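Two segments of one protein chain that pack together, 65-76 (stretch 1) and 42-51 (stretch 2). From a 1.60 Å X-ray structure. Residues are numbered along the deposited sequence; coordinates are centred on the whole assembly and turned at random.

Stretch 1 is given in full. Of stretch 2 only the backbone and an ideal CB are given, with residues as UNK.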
ATOM      1  N   GLU A  65       0.545   5.561  12.929  1.00  8.13           N
ATOM      2  CA  GLU A  65       0.330   6.977  13.208  1.00  6.71           C
ATOM      3  C   GLU A  65      -0.748   7.580  12.302  1.00  7.08           C
ATOM      4  O   GLU A  65      -1.400   8.560  12.667  1.00 15.06           O
ATOM      5  CB  GLU A  65       1.643   7.753  13.081  1.00  3.44           C
ATOM      6  CG  GLU A  65       2.538   7.683  14.311  1.00 11.49           C
ATOM      7  CD  GLU A  65       3.900   8.323  14.084  1.00 14.48           C
ATOM      8  OE1 GLU A  65       4.305   8.472  12.914  1.00 18.86           O
ATOM      9  OE2 GLU A  65       4.570   8.676  15.077  1.00 32.59           O
ATOM     10  N   ILE A  66      -0.939   7.000  11.124  1.00 13.65           N
ATOM     11  CA  ILE A  66      -2.031   7.423  10.253  1.00 11.45           C
ATOM     12  C   ILE A  66      -3.222   6.481  10.390  1.00  7.10           C
ATOM     13  O   ILE A  66      -4.115   6.457   9.552  1.00  7.88           O
ATOM     14  CB  ILE A  66      -1.606   7.502   8.783  1.00  5.61           C
ATOM     15  CG1 ILE A  66      -1.218   6.119   8.278  1.00  7.20           C
ATOM     16  CG2 ILE A  66      -0.457   8.474   8.613  1.00  4.74           C
ATOM     17  CD1 ILE A  66      -0.671   6.125   6.873  1.00  8.97           C
ATOM     18  N   ASN A  67      -3.213   5.703  11.460  1.00 17.14           N
ATOM     19  CA  ASN A  67      -4.346   4.881  11.834  1.00 12.67           C
ATOM     20  C   ASN A  67      -4.672   3.742  10.883  1.00 12.13           C
ATOM     21  O   ASN A  67      -5.832   3.504  10.549  1.00 16.00           O
ATOM     22  CB  ASN A  67      -5.577   5.746  12.060  1.00  7.85           C
ATOM     23  CG  ASN A  67      -6.214   5.469  13.386  1.00 23.01           C
ATOM     24  OD1 ASN A  67      -6.253   6.332  14.260  1.00 66.05           O
ATOM     25  ND2 ASN A  67      -6.685   4.245  13.566  1.00 10.75           N
ATOM     26  N   LEU A  68      -3.638   3.047  10.439  1.00 12.54           N
ATOM     27  CA  LEU A  68      -3.824   1.793   9.737  1.00 12.20           C
ATOM     28  C   LEU A  68      -3.537   0.705  10.749  1.00 10.98           C
ATOM     29  O   LEU A  68      -2.751   0.910  11.662  1.00 15.09           O
ATOM     30  CB  LEU A  68      -2.853   1.686   8.569  1.00 11.32           C
ATOM     31  CG  LEU A  68      -3.021   2.688   7.432  1.00 11.20           C
ATOM     32  CD1 LEU A  68      -1.861   2.559   6.461  1.00 14.43           C
ATOM     33  CD2 LEU A  68      -4.349   2.482   6.727  1.00 13.43           C
ATOM     34  N   GLY A  69      -4.177  -0.446  10.606  1.00  9.72           N
ATOM     35  CA  GLY A  69      -3.922  -1.541  11.522  1.00  9.93           C
ATOM     36  C   GLY A  69      -4.391  -2.872  10.978  1.00  5.93           C
ATOM     37  O   GLY A  69      -4.723  -2.993   9.800  1.00 13.75           O
ATOM     38  N   ASN A  70      -4.412  -3.876  11.840  1.00  7.86           N
ATOM     39  CA  ASN A  70      -4.855  -5.197  11.426  1.00 13.38           C
ATOM     40  C   ASN A  70      -6.226  -5.139  10.777  1.00  4.99           C
ATOM     41  O   ASN A  70      -7.163  -4.600  11.354  1.00 10.80           O
ATOM     42  CB  ASN A  70      -4.890  -6.135  12.622  1.00 22.64           C
ATOM     43  CG  ASN A  70      -5.275  -7.533  12.241  1.00 13.02           C
ATOM     44  OD1 ASN A  70      -4.551  -8.205  11.516  1.00  9.86           O
ATOM     45  ND2 ASN A  70      -6.424  -7.984  12.726  1.00 13.39           N
ATOM     46  N   GLY A  71      -6.339  -5.667   9.562  1.00  6.48           N
ATOM     47  CA  GLY A  71      -7.626  -5.748   8.902  1.00 11.23           C
ATOM     48  C   GLY A  71      -7.913  -4.567   8.005  1.00  9.45           C
ATOM     49  O   GLY A  71      -8.912  -4.550   7.290  1.00 11.77           O
ATOM     50  N   SER A  72      -7.043  -3.562   8.051  1.00 14.31           N
ATOM     51  CA  SER A  72      -7.163  -2.433   7.144  1.00  7.87           C
ATOM     52  C   SER A  72      -6.945  -2.937   5.737  1.00  6.03           C
ATOM     53  O   SER A  72      -6.156  -3.847   5.509  1.00  8.93           O
ATOM     54  CB  SER A  72      -6.131  -1.350   7.455  1.00  8.41           C
ATOM     55  OG  SER A  72      -6.464  -0.634   8.625  1.00 11.87           O
ATOM     56  N   ILE A  73      -7.659  -2.342   4.792  1.00  7.68           N
ATOM     57  CA  ILE A  73      -7.473  -2.654   3.393  1.00  7.73           C
ATOM     58  C   ILE A  73      -7.000  -1.398   2.672  1.00 15.85           C
ATOM     59  O   ILE A  73      -7.632  -0.343   2.756  1.00 18.86           O
ATOM     60  CB  ILE A  73      -8.768  -3.191   2.777  1.00  9.42           C
ATOM     61  CG1 ILE A  73      -9.033  -4.604   3.294  1.00  9.32           C
ATOM     62  CG2 ILE A  73      -8.678  -3.187   1.262  1.00 14.55           C
ATOM     63  CD1 ILE A  73     -10.120  -5.342   2.554  1.00 27.24           C
ATOM     64  N   ILE A  74      -5.870  -1.509   1.986  1.00 12.66           N
ATOM     65  CA  ILE A  74      -5.309  -0.382   1.260  1.00  9.04           C
ATOM     66  C   ILE A  74      -5.514  -0.573  -0.229  1.00  7.37           C
ATOM     67  O   ILE A  74      -5.314  -1.666  -0.746  1.00  9.34           O
ATOM     68  CB  ILE A  74      -3.806  -0.235   1.545  1.00 10.61           C
ATOM     69  CG1 ILE A  74      -3.588   0.058   3.023  1.00 13.87           C
ATOM     70  CG2 ILE A  74      -3.215   0.872   0.706  1.00 45.90           C
ATOM     71  CD1 ILE A  74      -4.501   1.116   3.549  1.00 24.29           C
ATOM     72  N   LEU A  75      -5.933   0.486  -0.915  1.00 10.88           N
ATOM     73  CA  LEU A  75      -6.071   0.453  -2.363  1.00 14.18           C
ATOM     74  C   LEU A  75      -4.984   1.308  -3.002  1.00 17.04           C
ATOM     75  O   LEU A  75      -4.903   2.507  -2.760  1.00  9.98           O
ATOM     76  CB  LEU A  75      -7.449   0.951  -2.797  1.00  4.40           C
ATOM     77  CG  LEU A  75      -7.673   0.986  -4.303  1.00  7.05           C
ATOM     78  CD1 LEU A  75      -7.826  -0.422  -4.856  1.00 12.75           C
ATOM     79  CD2 LEU A  75      -8.890   1.815  -4.630  1.00 14.57           C
ATOM     80  N   PHE A  76      -4.155   0.687  -3.828  1.00  7.11           N
ATOM     81  CA  PHE A  76      -2.986   1.347  -4.379  1.00  4.01           C
ATOM     82  C   PHE A  76      -3.157   1.460  -5.882  1.00  6.29           C
ATOM     83  O   PHE A  76      -3.208   0.443  -6.572  1.00  9.50           O
ATOM     84  CB  PHE A  76      -1.750   0.515  -4.055  1.00 11.44           C
ATOM     85  CG  PHE A  76      -0.462   1.266  -4.169  1.00  8.77           C
ATOM     86  CD1 PHE A  76       0.127   1.830  -3.049  1.00 19.37           C
ATOM     87  CD2 PHE A  76       0.172   1.393  -5.389  1.00 13.00           C
ATOM     88  CE1 PHE A  76       1.324   2.518  -3.145  1.00 10.66           C
ATOM     89  CE2 PHE A  76       1.367   2.078  -5.492  1.00 10.91           C
ATOM     90  CZ  PHE A  76       1.943   2.645  -4.370  1.00 24.23           C
ATOM     91  N   UNK A  42      -5.065   4.763  -0.830  1.00  6.30           N
ATOM     92  CA  UNK A  42      -6.287   5.037  -0.099  1.00  8.30           C
ATOM     93  C   UNK A  42      -6.540   3.942   0.939  1.00 13.44           C
ATOM     94  O   UNK A  42      -6.264   2.771   0.693  1.00 11.16           O
ATOM     95  CB  UNK A  42      -7.471   5.153  -1.061  1.00  8.30           C
ATOM     96  N   UNK A  43      -7.046   4.320   2.107  1.00  8.20           N
ATOM     97  CA  UNK A  43      -7.622   3.329   3.005  1.00 11.15           C
ATOM     98  C   UNK A  43      -8.980   2.950   2.410  1.00 18.15           C
ATOM     99  O   UNK A  43      -9.915   3.747   2.423  1.00 12.07           O
ATOM    100  CB  UNK A  43      -7.751   3.859   4.434  1.00 11.15           C
ATOM    101  N   UNK A  44      -9.082   1.752   1.845  1.00 14.06           N
ATOM    102  CA  UNK A  44     -10.343   1.329   1.245  1.00 13.41           C
ATOM    103  C   UNK A  44     -11.380   0.985   2.321  1.00 10.10           C
ATOM    104  O   UNK A  44     -12.583   1.044   2.070  1.00 40.22           O
ATOM    105  CB  UNK A  44     -10.114   0.126   0.328  1.00 13.41           C
ATOM    106  N   UNK A  45     -10.913   0.631   3.517  1.00 23.11           N
ATOM    107  CA  UNK A  45     -11.816   0.399   4.642  1.00 21.21           C
ATOM    108  C   UNK A  45     -12.735   1.599   4.785  1.00 35.59           C
ATOM    109  O   UNK A  45     -13.946   1.486   4.608  1.00 53.47           O
ATOM    110  CB  UNK A  45     -11.040   0.150   5.937  1.00 21.21           C
ATOM    111  N   UNK A  46     -12.145   2.758   5.078  1.00 34.47           N
ATOM    112  CA  UNK A  46     -12.914   3.965   5.383  1.00 31.49           C
ATOM    113  C   UNK A  46     -12.742   5.119   4.388  1.00 26.71           C
ATOM    114  O   UNK A  46     -13.011   6.277   4.712  1.00 40.13           O
ATOM    115  CB  UNK A  46     -12.526   4.458   6.778  1.00 31.49           C
ATOM    116  N   UNK A  47     -12.291   4.792   3.181  1.00 22.15           N
ATOM    117  CA  UNK A  47     -12.187   5.757   2.083  1.00 12.76           C
ATOM    118  C   UNK A  47     -11.334   7.008   2.352  1.00 23.85           C
ATOM    119  O   UNK A  47     -11.652   8.089   1.858  1.00 42.71           O
ATOM    120  CB  UNK A  47     -13.598   6.209   1.702  1.00 12.76           C
ATOM    121  N   UNK A  48     -10.250   6.866   3.110  1.00  9.34           N
ATOM    122  CA  UNK A  48      -9.348   7.984   3.366  1.00  6.60           C
ATOM    123  C   UNK A  48      -8.225   8.026   2.336  1.00  8.64           C
ATOM    124  O   UNK A  48      -7.498   7.053   2.169  1.00 13.69           O
ATOM    125  CB  UNK A  48      -8.766   7.887   4.778  1.00  6.60           C
ATOM    126  N   UNK A  49      -8.088   9.146   1.636  1.00 11.34           N
ATOM    127  CA  UNK A  49      -6.948   9.334   0.748  1.00  8.32           C
ATOM    128  C   UNK A  49      -5.747   9.641   1.612  1.00 10.54           C
ATOM    129  O   UNK A  49      -5.644  10.712   2.196  1.00 13.79           O
ATOM    130  CB  UNK A  49      -7.198  10.446  -0.273  1.00  8.32           C
ATOM    131  N   UNK A  50      -4.841   8.682   1.698  1.00 12.97           N
ATOM    132  CA  UNK A  50      -3.725   8.784   2.618  1.00  8.03           C
ATOM    133  C   UNK A  50      -2.488   9.367   1.950  1.00  4.64           C
ATOM    134  O   UNK A  50      -1.629   9.952   2.608  1.00 10.28           O
ATOM    135  CB  UNK A  50      -3.403   7.408   3.205  1.00  8.03           C
ATOM    136  N   UNK A  51      -2.421   9.237   0.628  1.00 12.41           N
ATOM    137  CA  UNK A  51      -1.243   9.668  -0.103  1.00  6.24           C
ATOM    138  C   UNK A  51      -1.503   9.665  -1.586  1.00  7.92           C
ATOM    139  O   UNK A  51      -2.085   8.727  -2.119  1.00 19.53           O
ATOM    140  CB  UNK A  51      -0.045   8.775   0.224  1.00  6.24           C
TER

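Position 42 lies in a short antiparallel ladder: its N donates to Leu75 O (3.0 Å) and its O accepts from Leu75 N (2.8 Å). Its CB leaves the sheet on the same face as the side chain of Leu75, 4.1 Å from Leu75 O, so an aliphatic residue would suit. It is Leu42, whose CD2 lies 4.3 Å from Leu75 CD2.

Position 43 pairs with Ile74 and points to the other face, its ideal CB 4.3 Å from both Leu68 CD2 and Ile74 CD1. A medium aliphatic would fit, but so would a polar residue reaching on toward the hydroxyl of Ser72. The deposited residue is Asp43. A water donates to its OD2 (2.6 Å) and also lies 2.7 Å from Ser72 OG, so the acid meets stretch 1 partly through solvent.

At 44 the backbone N donates to Ile73 O (2.7 Å), which excludes proline if that bond is to form. The ideal CB sits 3.5 Å from Ile73 O and 4.2 Å from Leu75 CB, favouring a small side chain. Ala44 places its CB 3.8 Å from Ile73 CG2 and 4.2 Å from Leu75 CB, a compact apolar contact.

Position 45 points sideways, its ideal CB 4.4 Å from Ile73 N, a donor that needs an acceptor. A short side chain bearing oxygen, such as serine, threonine or aspartate, could supply one. Ser45 does: Ile73 N donates to Ser45 OG (3.0 Å), while the hydroxyl makes a weak bond to Asp43 OD1 (3.0 Å).

Positions 46 and 47 have no direct contact with stretch 1, and many polar residues would do. At 47 phi and psi are both positive (57°/36°), a region favourable to glycine and tolerated by asparagine. They are Asn46, linked through a water to Asn67 O, and Gln47.

Position 48 points toward stretch 1, but nothing there lies within 5.5 Å of its ideal CB. The carbonyls of Ile66 and Asn67 wait farther off, inviting a long donor, lysine or arginine. Arg48 spans the gap: NH1 donates to Ile66 O (2.9 Å) and NH2 weakly to Asn67 O (3.1 Å). The salt bridge from NH2 to Asp43 OD2 (2.9 Å) and the bond from NE to Asn46 OD1 (2.9 Å) steady the guanidinium.

Position 49 is out of reach and little constrained by stretch 1; it is Leu49. Position 50 points toward Ile66 and Leu68, with its ideal CB 4.8 Å from Ile66 CD1, so leucine, isoleucine or methionine would suit. Leu50 CD1 packs 3.7 Å from Leu68 CD2 and 4.1 Å from Ile66 CD1. Position 51, Phe51, is again out of reach.

Stretch 2 42-51: LDASNQRLLF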
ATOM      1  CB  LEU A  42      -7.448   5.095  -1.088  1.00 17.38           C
ATOM      2  CG  LEU A  42      -8.866   5.251  -0.551  1.00 35.60           C
ATOM      3  CD1 LEU A  42      -9.210   6.712  -0.382  1.00 36.87           C
ATOM      4  CD2 LEU A  42      -9.843   4.592  -1.503  1.00 15.61           C
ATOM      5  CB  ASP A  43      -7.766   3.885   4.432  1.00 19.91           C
ATOM      6  CG  ASP A  43      -8.176   2.815   5.447  1.00 14.57           C
ATOM      7  OD1 ASP A  43      -8.712   1.775   5.025  1.00 19.58           O
ATOM      8  OD2 ASP A  43      -7.963   3.006   6.669  1.00 11.02           O
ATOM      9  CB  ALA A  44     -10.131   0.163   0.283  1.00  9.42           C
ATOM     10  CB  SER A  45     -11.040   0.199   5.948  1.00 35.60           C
ATOM     11  OG  SER A  45     -10.025  -0.778   5.811  1.00 18.81           O
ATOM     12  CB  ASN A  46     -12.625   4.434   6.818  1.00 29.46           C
ATOM     13  CG  ASN A  46     -11.147   4.436   7.145  1.00 21.07           C
ATOM     14  OD1 ASN A  46     -10.313   4.754   6.297  1.00 32.12           O
ATOM     15  ND2 ASN A  46     -10.812   4.082   8.384  1.00 28.42           N
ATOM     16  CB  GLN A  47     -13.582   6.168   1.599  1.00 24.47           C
ATOM     17  CG  GLN A  47     -14.341   5.066   0.874  1.00 27.75           C
ATOM     18  CD  GLN A  47     -13.764   4.755  -0.500  1.00 39.99           C
ATOM     19  OE1 GLN A  47     -13.629   3.591  -0.881  1.00 37.98           O
ATOM     20  NE2 GLN A  47     -13.419   5.798  -1.250  1.00 42.44           N
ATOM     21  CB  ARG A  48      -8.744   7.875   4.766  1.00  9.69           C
ATOM     22  CG  ARG A  48      -9.734   8.084   5.899  1.00  9.31           C
ATOM     23  CD  ARG A  48      -9.067   7.923   7.260  1.00 15.42           C
ATOM     24  NE  ARG A  48      -8.406   6.628   7.380  1.00 12.26           N
ATOM     25  CZ  ARG A  48      -7.366   6.381   8.169  1.00 10.21           C
ATOM     26  NH1 ARG A  48      -6.848   7.333   8.933  1.00 10.61           N
ATOM     27  NH2 ARG A  48      -6.840   5.166   8.189  1.00 15.38           N
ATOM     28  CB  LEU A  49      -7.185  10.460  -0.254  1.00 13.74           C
ATOM     29  CG  LEU A  49      -6.072  10.656  -1.289  1.00 14.25           C
ATOM     30  CD1 LEU A  49      -5.606   9.320  -1.866  1.00  7.24           C
ATOM     31  CD2 LEU A  49      -6.530  11.587  -2.401  1.00 20.97           C
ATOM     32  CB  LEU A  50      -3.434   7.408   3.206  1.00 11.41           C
ATOM     33  CG  LEU A  50      -4.550   6.927   4.134  1.00  7.81           C
ATOM     34  CD1 LEU A  50      -4.182   5.603   4.780  1.00 10.21           C
ATOM     35  CD2 LEU A  50      -4.808   7.978   5.181  1.00  5.52           C
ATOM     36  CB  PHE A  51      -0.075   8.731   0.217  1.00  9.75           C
ATOM     37  CG  PHE A  51       1.208   9.104  -0.461  1.00 19.93           C
ATOM     38  CD1 PHE A  51       2.238   9.696   0.253  1.00 15.04           C
ATOM     39  CD2 PHE A  51       1.387   8.859  -1.811  1.00 12.09           C
ATOM     40  CE1 PHE A  51       3.426  10.035  -0.370  1.00 14.09           C
ATOM     41  CE2 PHE A  51       2.569   9.199  -2.440  1.00 20.03           C
ATOM     42  CZ  PHE A  51       3.590   9.787  -1.719  1.00 12.13           C
TER
HETATM   43  O   HOH W   1      -8.440   1.245   8.537  1.00 21.50           O
HETATM   44  O   HOH W   2      -9.003   3.260  10.105  1.00 40.98           O
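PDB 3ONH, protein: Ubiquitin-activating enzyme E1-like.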